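Local structure of hydrogenase maturation factor (3VTH) at residues 333-338 against 432-437; 409-414 against 428-433; 403-408 against 465-470. The protein probably transfers the carbamoyl group of carbamoyl phosphate, with ATP consumed, to the C-terminal cysteine of HypE during the maturation of [NiFe]-hydrogenases. All blocks are in the same frame, centred on the assembly; numbering follows the deposited sequence.

The three contacts lie close together, their centres about 9 Å (contacts 1 and 2), 8 Å (2 and 3) and 16 Å (1 and 3) apart, a worked example of neighbouring nucleotide sites. Contact 1, an interdomain seam, brings a loop of the Sua5/YciO/YrdC-type domain to the start of helix 433-449 in the Kae1-like domain. Contacts 2 and 3 lie in the Kae1-like domain, around the loops after strands 402-404 and 420-423, contact 3 against helix 466-473. In chain order come 333-338, 403-408, 409-414, 428-433, 432-437 and 465-470. Contacts 1 and 2 share Asn432 and Glu433, so they lie on one continuous piece of chain between the APC pocket and the AP2 and iron site.

Contact 1 (333-338 against 432-437); sequences SEEPIC and NEKAFN. With APC (diphosphomethylphosphonic acid adenosyl ester), chain F.
The Glu334 backbone lies against the side chain of Asn432, the N-cap residue of helix 433-449, while its amide faces the other way: Glu334 N donates a hydrogen bond of 2.7 Å to O3G of APC. One residue thus touches both the terminal phosphate and the neighbouring domain.

Glu335 follows with the most intimate side-chain meeting. Its chain is extended beyond CG, and the carboxylate lies with its flat face over the aliphatic part of Lys434, Glu335 CD being 3.3 Å from Lys434 CD. The lysine bends at chi3 (-106°) to set CE near the same group, Glu335 OE2 to Lys434 CE being 3.4 Å. The charges come near without closing a salt bridge, since Glu335 OE2 and Lys434 NZ remain 4.2 Å apart; the attraction is probably a loose one at this surface.

The loop concerned joins strand 325-329 to helix 341-347 in the Sua5/YciO/YrdC-type domain, and the helix start belongs to the Kae1-like domain, which makes this an interdomain seam beside a nucleotide pocket.

Pro336 lays its CG and CD against the first turn of the helix, crossing the Lys434 side chain at about a right angle. Pro336 CG rests 3.7 Å from Lys434 O, and Pro336 CD is 4.1 Å from Lys434 CB. Beyond it, Ile337 turns inward against Asn331 and Asp367.

Contact 2 (409-414 against 428-433); sequences YKNTFC and GDLDNE. With AP2 (phosphomethylphosphonic acid adenosyl ester), chain H.
Asn411 and Gly428 form a single antiparallel bridge, a hydrogen-bonded pair with the CA atoms of Asn411 and Gly428 5.1 Å apart. Asn411 N donates to Gly428 O over 2.9 Å; the donor stands above the carbonyl plane, 61° out of it, and the bond is noticeably bent. Gly428 has backbone angles at which a CB would be pressed against the carbonyl oxygen of the residue before, reason enough for glycine here.

The neighbouring backbone amide is met by a side chain instead. Lys410 N donates to Asp429 OD1 at 2.8 Å, a nearly straight bond (164°) that reaches the oxygen almost along its C-O axis. Asp429 CG lies anti to the carbonyl carbon, beside the backbone N, and OD1 reaches the 409-414 loop from there. The same OD1 accepts from a water 2.9 Å away, and that water in turn accepts from Lys410 NZ at 2.8 Å. The lysine and aspartate charges are therefore joined through solvent, and the carboxylate oxygen is gripped by two donors.

Tyr409 sets the edge of its ring by Asp429, the ring and carboxylate planes 84° apart. Elsewhere on its rim, Tyr409 CD2 is 3.1 Å from O3B of AP2. Further along the segment, Asn411 CB packs against Leu430 CG at 3.7 Å, where Leu430 is the centre of an inverse gamma turn that leads on toward helix 433-449.

Segment 409-414 belongs to the turn between antiparallel strands 402-404 and 414-417, consistent with the phosphate-binding hairpin loop of the actin-like ATPase fold. Here Tyr409 lines the AP2 pocket and lies close to Asp734, a ligand of the iron ion.

Contact 3 (403-408 against 465-470); sequences LAVGGF and YLSTQY
Tyr465 and Phe408 meet through a CH-pi contact: Phe408 CB lies over one face of the tyrosine ring, 3.8 Å from its centroid and 18° off the ring normal. Phe408 CG is anti to the backbone N (chi1 155°), and the phenyl ring leads away, leaving the methylene to do the touching. Gly407 CA meets the same ring obliquely. An alanine in place of Tyr465 would probably open a gap beneath Phe408 CB and Gly407, and leave His462 without the ring it stacks on.

At the other end Val405 CG1 lies at the edge of the Tyr470 ring, in its plane, 3.9 Å from Tyr470 CD2; the Leu403 side chain crosses that of Tyr470 at about a right angle, its CD2 also at the ring edge, 4.0 Å from Tyr470 CE2.

Between the aromatic rings lie the polar groups, though Val405 CG2 packs on Ser467 CB. Ser467 points OG toward the Gly406 and Gly407 carbonyls, and one water, donating to Gly407 O, accepts from Ser467 N. A second water connects Gly406 O with Ser467 OG and with Thr468 OG1, which itself bonds to His462 O.

Helix 466-473 is the connection of a beta-alpha-beta unit between parallel strands 456-460 and 478-481. Strand 402-404 runs parallel to 456-460, and just after it Val405 packs on Val457 and His459; Tyr470 also packs on Ile440 and Ile443 of helix 433-449.

Contact 1 (333-338 against 432-437)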
loop_
_atom_site.group_PDB
_atom_site.type_symbol
_atom_site.label_atom_id
_atom_site.label_comp_id
_atom_site.label_asym_id
_atom_site.label_seq_id
_atom_site.Cartn_x
_atom_site.Cartn_y
_atom_site.Cartn_z
ATOM N N SER A 333 4.027 -12.122 -15.342
ATOM C CA SER A 333 4.805 -10.981 -14.887
ATOM C C SER A 333 4.329 -9.699 -15.590
ATOM O O SER A 333 4.125 -9.699 -16.803
ATOM C CB SER A 333 6.298 -11.213 -15.149
ATOM O OG SER A 333 7.079 -10.382 -14.301
ATOM N N GLU A 334 4.100 -8.650 -14.796
ATOM C CA GLU A 334 3.826 -7.267 -15.260
ATOM C C GLU A 334 2.389 -6.943 -15.701
ATOM O O GLU A 334 2.090 -5.799 -16.046
ATOM C CB GLU A 334 4.842 -6.799 -16.318
ATOM C CG GLU A 334 6.283 -6.751 -15.812
ATOM C CD GLU A 334 7.289 -6.538 -16.922
ATOM O OE1 GLU A 334 8.464 -6.912 -16.726
ATOM O OE2 GLU A 334 6.915 -6.006 -17.995
ATOM N N GLU A 335 1.508 -7.940 -15.665
ATOM C CA GLU A 335 0.092 -7.740 -15.954
ATOM C C GLU A 335 -0.722 -7.695 -14.650
ATOM O O GLU A 335 -0.321 -8.283 -13.659
ATOM C CB GLU A 335 -0.423 -8.858 -16.877
ATOM C CG GLU A 335 0.168 -8.803 -18.288
ATOM C CD GLU A 335 -0.397 -9.859 -19.241
ATOM O OE1 GLU A 335 -1.486 -10.443 -18.976
ATOM O OE2 GLU A 335 0.257 -10.102 -20.272
ATOM N N PRO A 336 -1.872 -7.001 -14.656
ATOM C CA PRO A 336 -2.712 -6.957 -13.442
ATOM C C PRO A 336 -3.148 -8.358 -12.965
ATOM O O PRO A 336 -3.409 -9.239 -13.790
ATOM C CB PRO A 336 -3.954 -6.174 -13.887
ATOM C CG PRO A 336 -3.563 -5.474 -15.170
ATOM C CD PRO A 336 -2.487 -6.300 -15.805
ATOM N N ILE A 337 -3.219 -8.542 -11.650
ATOM C CA ILE A 337 -3.765 -9.756 -11.034
ATOM C C ILE A 337 -5.110 -10.177 -11.663
ATOM O O ILE A 337 -5.991 -9.336 -11.883
ATOM C CB ILE A 337 -3.888 -9.556 -9.480
ATOM C CG1 ILE A 337 -4.262 -10.856 -8.759
ATOM C CG2 ILE A 337 -4.869 -8.376 -9.107
ATOM C CD1 ILE A 337 -4.219 -10.703 -7.196
ATOM N N CYS A 338 -5.241 -11.465 -11.998
ATOM C CA CYS A 338 -6.485 -12.011 -12.545
ATOM C C CYS A 338 -7.572 -11.971 -11.486
ATOM O O CYS A 338 -7.300 -12.245 -10.325
ATOM C CB CYS A 338 -6.305 -13.472 -12.972
ATOM S SG CYS A 338 -5.286 -13.684 -14.421
ATOM N N ASN A 432 2.616 -0.632 -19.622
ATOM C CA ASN A 432 2.073 -1.341 -20.772
ATOM C C ASN A 432 0.575 -1.133 -20.869
ATOM O O ASN A 432 -0.054 -0.603 -19.939
ATOM C CB ASN A 432 2.396 -2.839 -20.670
ATOM C CG ASN A 432 1.957 -3.437 -19.338
ATOM O OD1 ASN A 432 2.723 -3.473 -18.381
ATOM N ND2 ASN A 432 0.716 -3.878 -19.270
ATOM N N GLU A 433 0.025 -1.580 -21.993
ATOM C CA GLU A 433 -1.361 -1.388 -22.367
ATOM C C GLU A 433 -2.346 -2.037 -21.385
ATOM O O GLU A 433 -3.406 -1.479 -21.108
ATOM C CB GLU A 433 -1.581 -1.962 -23.769
ATOM C CG GLU A 433 -2.803 -1.427 -24.494
ATOM C CD GLU A 433 -2.922 -1.962 -25.915
ATOM O OE1 GLU A 433 -1.888 -2.342 -26.507
ATOM O OE2 GLU A 433 -4.056 -2.004 -26.440
ATOM N N LYS A 434 -1.988 -3.212 -20.869
ATOM C CA LYS A 434 -2.871 -3.959 -19.972
ATOM C C LYS A 434 -2.954 -3.280 -18.611
ATOM O O LYS A 434 -4.019 -3.192 -18.029
ATOM C CB LYS A 434 -2.384 -5.397 -19.812
ATOM C CG LYS A 434 -2.846 -6.317 -20.906
ATOM C CD LYS A 434 -1.987 -7.551 -20.928
ATOM C CE LYS A 434 -1.019 -7.540 -22.095
ATOM N NZ LYS A 434 -1.728 -7.987 -23.326
ATOM N N ALA A 435 -1.817 -2.790 -18.130
ATOM C CA ALA A 435 -1.768 -2.027 -16.894
ATOM C C ALA A 435 -2.560 -0.726 -17.056
ATOM O O ALA A 435 -3.334 -0.347 -16.171
ATOM C CB ALA A 435 -0.338 -1.740 -16.518
ATOM N N PHE A 436 -2.381 -0.068 -18.197
ATOM C CA PHE A 436 -3.076 1.179 -18.475
ATOM C C PHE A 436 -4.586 1.005 -18.571
ATOM O O PHE A 436 -5.335 1.809 -18.013
ATOM C CB PHE A 436 -2.537 1.847 -19.745
ATOM C CG PHE A 436 -3.060 3.241 -19.961
ATOM C CD1 PHE A 436 -3.990 3.500 -20.960
ATOM C CD2 PHE A 436 -2.628 4.294 -19.148
ATOM C CE1 PHE A 436 -4.483 4.799 -21.162
ATOM C CE2 PHE A 436 -3.117 5.591 -19.335
ATOM C CZ PHE A 436 -4.033 5.846 -20.344
ATOM N N ASN A 437 -5.035 -0.041 -19.271
ATOM C CA ASN A 437 -6.478 -0.321 -19.380
ATOM C C ASN A 437 -7.126 -0.512 -18.011
ATOM O O ASN A 437 -8.223 -0.012 -17.758
ATOM C CB ASN A 437 -6.757 -1.553 -20.253
ATOM C CG ASN A 437 -6.472 -1.314 -21.717
ATOM O OD1 ASN A 437 -6.393 -2.264 -22.500
ATOM N ND2 ASN A 437 -6.319 -0.049 -22.106
HETATM P PG APC F . 4.377 -9.213 -10.825
HETATM O O1G APC F . 3.163 -9.869 -10.218
HETATM O O2G APC F . 5.547 -10.160 -10.937
HETATM O O3G APC F . 4.111 -8.463 -12.098
HETATM P PB APC F . 4.708 -7.946 -8.256
HETATM O O1B APC F . 3.261 -7.636 -8.031
HETATM O O2B APC F . 5.675 -6.880 -7.782
HETATM O O3B APC F . 4.919 -8.046 -9.848
HETATM P PA APC F . 4.104 -10.276 -6.235
HETATM O O1A APC F . 4.789 -11.533 -5.754
HETATM O O2A APC F . 2.685 -10.440 -6.643
HETATM C C3A APC F . 5.149 -9.578 -7.571
HETATM O "O5'" APC F . 4.074 -9.158 -5.073
HETATM C "C5'" APC F . 4.754 -9.285 -3.828
HETATM C "C4'" APC F . 5.415 -7.947 -3.504
HETATM O "O4'" APC F . 5.979 -8.072 -2.193
HETATM C "C3'" APC F . 6.561 -7.658 -4.476
HETATM O "O3'" APC F . 6.595 -6.274 -4.865
HETATM C "C2'" APC F . 7.801 -7.957 -3.659
HETATM O "O2'" APC F . 8.965 -7.258 -4.140
HETATM C "C1'" APC F . 7.337 -7.634 -2.239
HETATM N N9 APC F . 8.185 -8.411 -1.342
HETATM C C8 APC F . 8.121 -9.746 -1.085
HETATM N N7 APC F . 9.117 -10.099 -0.234
HETATM C C5 APC F . 9.823 -8.983 0.047
HETATM C C6 APC F . 11.006 -8.636 0.865
HETATM N N6 APC F . 11.650 -9.576 1.587
HETATM N N1 APC F . 11.416 -7.348 0.871
HETATM C C2 APC F . 10.782 -6.384 0.173
HETATM N N3 APC F . 9.708 -6.609 -0.601
HETATM C C4 APC F . 9.201 -7.872 -0.689
#

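Contact 2 (409-414 against 428-433)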
loop_
_atom_site.group_PDB
_atom_site.type_symbol
_atom_site.label_atom_id
_atom_site.label_comp_id
_atom_site.label_asym_id
_atom_site.label_seq_id
_atom_site.Cartn_x
_atom_site.Cartn_y
_atom_site.Cartn_z
ATOM N N TYR A 409 5.959 4.286 -11.762
ATOM C CA TYR A 409 6.164 3.110 -10.914
ATOM C C TYR A 409 5.113 3.037 -9.826
ATOM O O TYR A 409 4.739 4.070 -9.250
ATOM C CB TYR A 409 7.524 3.159 -10.219
ATOM C CG TYR A 409 8.707 3.041 -11.147
ATOM C CD1 TYR A 409 9.040 1.818 -11.732
ATOM C CD2 TYR A 409 9.501 4.154 -11.428
ATOM C CE1 TYR A 409 10.153 1.698 -12.590
ATOM C CE2 TYR A 409 10.620 4.050 -12.276
ATOM C CZ TYR A 409 10.933 2.822 -12.849
ATOM O OH TYR A 409 12.024 2.728 -13.684
ATOM N N LYS A 410 4.658 1.823 -9.530
ATOM C CA LYS A 410 3.822 1.582 -8.360
ATOM C C LYS A 410 2.629 2.544 -8.331
ATOM O O LYS A 410 2.271 3.105 -7.287
ATOM C CB LYS A 410 4.662 1.746 -7.085
ATOM C CG LYS A 410 5.807 0.704 -6.922
ATOM C CD LYS A 410 6.696 1.103 -5.732
ATOM C CE LYS A 410 7.791 0.063 -5.390
ATOM N NZ LYS A 410 8.724 -0.260 -6.539
ATOM N N ASN A 411 2.024 2.748 -9.487
ATOM C CA ASN A 411 1.040 3.812 -9.598
ATOM C C ASN A 411 -0.151 3.674 -8.640
ATOM O O ASN A 411 -0.659 2.576 -8.424
ATOM C CB ASN A 411 0.566 3.942 -11.040
ATOM C CG ASN A 411 -0.556 4.972 -11.188
ATOM O OD1 ASN A 411 -0.325 6.134 -11.558
ATOM N ND2 ASN A 411 -1.758 4.557 -10.875
ATOM N N THR A 412 -0.566 4.807 -8.061
ATOM C CA THR A 412 -1.911 4.969 -7.551
ATOM C C THR A 412 -2.401 6.313 -8.099
ATOM O O THR A 412 -1.592 7.169 -8.473
ATOM C CB THR A 412 -1.951 5.052 -6.010
ATOM O OG1 THR A 412 -1.116 6.136 -5.582
ATOM C CG2 THR A 412 -1.484 3.723 -5.357
ATOM N N PHE A 413 -3.720 6.483 -8.122
ATOM C CA PHE A 413 -4.337 7.777 -8.361
ATOM C C PHE A 413 -5.074 8.184 -7.090
ATOM O O PHE A 413 -5.274 7.357 -6.205
ATOM C CB PHE A 413 -5.285 7.721 -9.577
ATOM C CG PHE A 413 -6.409 6.724 -9.437
ATOM C CD1 PHE A 413 -7.572 7.058 -8.750
ATOM C CD2 PHE A 413 -6.304 5.453 -10.005
ATOM C CE1 PHE A 413 -8.641 6.131 -8.620
ATOM C CE2 PHE A 413 -7.359 4.519 -9.889
ATOM C CZ PHE A 413 -8.523 4.858 -9.201
ATOM N N CYS A 414 -5.425 9.466 -6.969
ATOM C CA CYS A 414 -6.125 9.954 -5.779
ATOM C C CYS A 414 -7.221 10.930 -6.193
ATOM O O CYS A 414 -6.990 11.759 -7.068
ATOM C CB CYS A 414 -5.124 10.610 -4.812
ATOM S SG CYS A 414 -5.828 11.256 -3.280
ATOM N N GLY A 428 -0.088 -0.504 -10.066
ATOM C CA GLY A 428 1.111 -1.186 -10.602
ATOM C C GLY A 428 1.910 -0.241 -11.493
ATOM O O GLY A 428 1.536 0.910 -11.668
ATOM N N ASP A 429 3.012 -0.727 -12.054
ATOM C CA ASP A 429 3.837 0.071 -12.965
ATOM C C ASP A 429 3.037 0.345 -14.239
ATOM O O ASP A 429 2.616 -0.590 -14.904
ATOM C CB ASP A 429 5.137 -0.694 -13.305
ATOM C CG ASP A 429 6.056 -0.868 -12.097
ATOM O OD1 ASP A 429 5.795 -0.296 -11.002
ATOM O OD2 ASP A 429 7.072 -1.581 -12.240
ATOM N N LEU A 430 2.804 1.617 -14.571
ATOM C CA LEU A 430 2.033 1.946 -15.772
ATOM C C LEU A 430 2.912 1.882 -17.003
ATOM O O LEU A 430 3.250 2.904 -17.578
ATOM C CB LEU A 430 1.392 3.328 -15.672
ATOM C CG LEU A 430 0.232 3.469 -14.708
ATOM C CD1 LEU A 430 -0.594 4.701 -15.083
ATOM C CD2 LEU A 430 -0.645 2.211 -14.756
ATOM N N ASP A 431 3.226 0.665 -17.413
ATOM C CA ASP A 431 4.364 0.357 -18.267
ATOM C C ASP A 431 3.890 -0.267 -19.572
ATOM O O ASP A 431 4.661 -0.431 -20.509
ATOM C CB ASP A 431 5.222 -0.669 -17.522
ATOM C CG ASP A 431 6.685 -0.604 -17.890
ATOM O OD1 ASP A 431 7.434 -1.506 -17.435
ATOM O OD2 ASP A 431 7.099 0.322 -18.626
ATOM N N ASN A 432 2.616 -0.632 -19.622
ATOM C CA ASN A 432 2.073 -1.341 -20.772
ATOM C C ASN A 432 0.575 -1.133 -20.869
ATOM O O ASN A 432 -0.054 -0.603 -19.939
ATOM C CB ASN A 432 2.396 -2.839 -20.670
ATOM C CG ASN A 432 1.957 -3.437 -19.338
ATOM O OD1 ASN A 432 2.723 -3.473 -18.381
ATOM N ND2 ASN A 432 0.716 -3.878 -19.270
ATOM N N GLU A 433 0.025 -1.580 -21.993
ATOM C CA GLU A 433 -1.361 -1.388 -22.367
ATOM C C GLU A 433 -2.346 -2.037 -21.385
ATOM O O GLU A 433 -3.406 -1.479 -21.108
ATOM C CB GLU A 433 -1.581 -1.962 -23.769
ATOM C CG GLU A 433 -2.803 -1.427 -24.494
ATOM C CD GLU A 433 -2.922 -1.962 -25.915
ATOM O OE1 GLU A 433 -1.888 -2.342 -26.507
ATOM O OE2 GLU A 433 -4.056 -2.004 -26.440
HETATM P PB AP2 H . 11.239 6.975 -8.843
HETATM O O1B AP2 H . 12.683 6.709 -8.498
HETATM O O2B AP2 H . 10.647 8.242 -8.309
HETATM O O3B AP2 H . 10.947 6.699 -10.296
HETATM C C3A AP2 H . 10.382 5.635 -7.972
HETATM P PA AP2 H . 10.440 5.731 -6.159
HETATM O O1A AP2 H . 9.443 4.643 -5.786
HETATM O O2A AP2 H . 10.297 7.109 -5.559
HETATM O "O5'" AP2 H . 11.941 5.260 -5.776
HETATM C "C5'" AP2 H . 12.279 3.895 -5.992
HETATM C "C4'" AP2 H . 13.787 3.839 -5.912
HETATM O "O4'" AP2 H . 14.199 3.975 -4.551
HETATM C "C3'" AP2 H . 14.346 2.504 -6.362
HETATM O "O3'" AP2 H . 14.392 2.426 -7.790
HETATM C "C2'" AP2 H . 15.708 2.548 -5.699
HETATM O "O2'" AP2 H . 16.558 3.325 -6.552
HETATM C "C1'" AP2 H . 15.438 3.276 -4.375
HETATM N N9 AP2 H . 15.367 2.235 -3.309
HETATM C C8 AP2 H . 14.455 1.240 -3.180
HETATM N N7 AP2 H . 14.731 0.439 -2.115
HETATM C C5 AP2 H . 15.846 0.923 -1.534
HETATM C C6 AP2 H . 16.690 0.556 -0.368
HETATM N N6 AP2 H . 16.383 -0.506 0.418
HETATM N N1 AP2 H . 17.786 1.326 -0.122
HETATM C C2 AP2 H . 18.104 2.402 -0.875
HETATM N N3 AP2 H . 17.387 2.781 -1.955
HETATM C C4 AP2 H . 16.270 2.092 -2.324
HETATM O O HOH W 1 8.036 -0.797 -9.153
#

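Contact 3 (403-408 against 465-470)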
loop_
_atom_site.group_PDB
_atom_site.type_symbol
_atom_site.label_atom_id
_atom_site.label_comp_id
_atom_site.label_asym_id
_atom_site.label_seq_id
_atom_site.Cartn_x
_atom_site.Cartn_y
_atom_site.Cartn_z
ATOM N N LEU A 403 -8.705 15.136 -9.379
ATOM C CA LEU A 403 -8.116 13.837 -9.660
ATOM C C LEU A 403 -6.603 14.028 -9.802
ATOM O O LEU A 403 -6.151 14.803 -10.630
ATOM C CB LEU A 403 -8.709 13.246 -10.946
ATOM C CG LEU A 403 -7.997 12.026 -11.552
ATOM C CD1 LEU A 403 -8.105 10.782 -10.633
ATOM C CD2 LEU A 403 -8.591 11.737 -12.924
ATOM N N ALA A 404 -5.837 13.313 -8.986
ATOM C CA ALA A 404 -4.384 13.269 -9.110
ATOM C C ALA A 404 -4.016 11.921 -9.715
ATOM O O ALA A 404 -4.386 10.884 -9.179
ATOM C CB ALA A 404 -3.727 13.465 -7.753
ATOM N N VAL A 405 -3.307 11.954 -10.845
ATOM C CA VAL A 405 -3.149 10.778 -11.689
ATOM C C VAL A 405 -2.004 9.878 -11.253
ATOM O O VAL A 405 -1.901 8.741 -11.726
ATOM C CB VAL A 405 -3.017 11.133 -13.196
ATOM C CG1 VAL A 405 -4.330 11.773 -13.726
ATOM C CG2 VAL A 405 -1.791 12.005 -13.467
ATOM N N GLY A 406 -1.148 10.383 -10.365
ATOM C CA GLY A 406 -0.012 9.582 -9.871
ATOM C C GLY A 406 1.200 9.635 -10.783
ATOM O O GLY A 406 1.330 10.547 -11.618
ATOM N N GLY A 407 2.099 8.668 -10.626
ATOM C CA GLY A 407 3.322 8.624 -11.423
ATOM C C GLY A 407 3.336 7.437 -12.377
ATOM O O GLY A 407 2.317 7.099 -12.986
ATOM N N PHE A 408 4.495 6.805 -12.484
ATOM C CA PHE A 408 4.723 5.672 -13.375
ATOM C C PHE A 408 4.893 4.379 -12.552
ATOM O O PHE A 408 4.051 3.483 -12.640
ATOM C CB PHE A 408 5.920 5.957 -14.320
ATOM C CG PHE A 408 6.618 4.715 -14.851
ATOM C CD1 PHE A 408 7.996 4.582 -14.726
ATOM C CD2 PHE A 408 5.906 3.682 -15.453
ATOM C CE1 PHE A 408 8.666 3.443 -15.209
ATOM C CE2 PHE A 408 6.557 2.545 -15.928
ATOM C CZ PHE A 408 7.945 2.425 -15.811
ATOM N N TYR A 465 5.103 9.944 -18.847
ATOM C CA TYR A 465 4.264 9.018 -18.061
ATOM C C TYR A 465 2.930 8.836 -18.775
ATOM O O TYR A 465 2.335 9.805 -19.232
ATOM C CB TYR A 465 3.990 9.568 -16.663
ATOM C CG TYR A 465 5.175 9.631 -15.719
ATOM C CD1 TYR A 465 6.437 9.097 -16.062
ATOM C CD2 TYR A 465 5.021 10.194 -14.465
ATOM C CE1 TYR A 465 7.525 9.155 -15.135
ATOM C CE2 TYR A 465 6.065 10.264 -13.564
ATOM C CZ TYR A 465 7.310 9.751 -13.905
ATOM O OH TYR A 465 8.287 9.865 -12.949
ATOM N N LEU A 466 2.455 7.601 -18.865
ATOM C CA LEU A 466 1.092 7.372 -19.360
ATOM C C LEU A 466 0.058 8.106 -18.513
ATOM O O LEU A 466 -0.976 8.535 -19.037
ATOM C CB LEU A 466 0.753 5.887 -19.388
ATOM C CG LEU A 466 1.588 4.977 -20.290
ATOM C CD1 LEU A 466 1.069 3.544 -20.106
ATOM C CD2 LEU A 466 1.472 5.388 -21.752
ATOM N N SER A 467 0.336 8.250 -17.214
ATOM C CA SER A 467 -0.551 9.000 -16.324
ATOM C C SER A 467 -0.670 10.477 -16.748
ATOM O O SER A 467 -1.768 11.057 -16.733
ATOM C CB SER A 467 -0.104 8.882 -14.858
ATOM O OG SER A 467 1.219 9.365 -14.668
ATOM N N THR A 468 0.456 11.070 -17.124
ATOM C CA THR A 468 0.478 12.444 -17.644
ATOM C C THR A 468 -0.312 12.554 -18.955
ATOM O O THR A 468 -1.145 13.448 -19.114
ATOM C CB THR A 468 1.932 12.937 -17.854
ATOM O OG1 THR A 468 2.604 12.934 -16.593
ATOM C CG2 THR A 468 1.957 14.364 -18.467
ATOM N N GLN A 469 -0.056 11.624 -19.877
ATOM C CA GLN A 469 -0.789 11.550 -21.148
ATOM C C GLN A 469 -2.291 11.417 -20.906
ATOM O O GLN A 469 -3.096 12.024 -21.607
ATOM C CB GLN A 469 -0.240 10.413 -22.031
ATOM C CG GLN A 469 1.234 10.676 -22.435
ATOM C CD GLN A 469 2.067 9.417 -22.718
ATOM O OE1 GLN A 469 1.536 8.339 -22.975
ATOM N NE2 GLN A 469 3.389 9.572 -22.695
ATOM N N TYR A 470 -2.664 10.631 -19.900
ATOM C CA TYR A 470 -4.063 10.523 -19.524
ATOM C C TYR A 470 -4.603 11.869 -19.027
ATOM O O TYR A 470 -5.649 12.307 -19.487
ATOM C CB TYR A 470 -4.287 9.414 -18.486
ATOM C CG TYR A 470 -5.720 9.366 -17.954
ATOM C CD1 TYR A 470 -6.769 8.899 -18.739
ATOM C CD2 TYR A 470 -6.009 9.807 -16.666
ATOM C CE1 TYR A 470 -8.090 8.858 -18.230
ATOM C CE2 TYR A 470 -7.294 9.770 -16.157
ATOM C CZ TYR A 470 -8.322 9.295 -16.926
ATOM O OH TYR A 470 -9.580 9.293 -16.376
HETATM O O HOH W 2 1.459 12.280 -14.185
HETATM O O HOH W 3 2.351 6.627 -15.851
#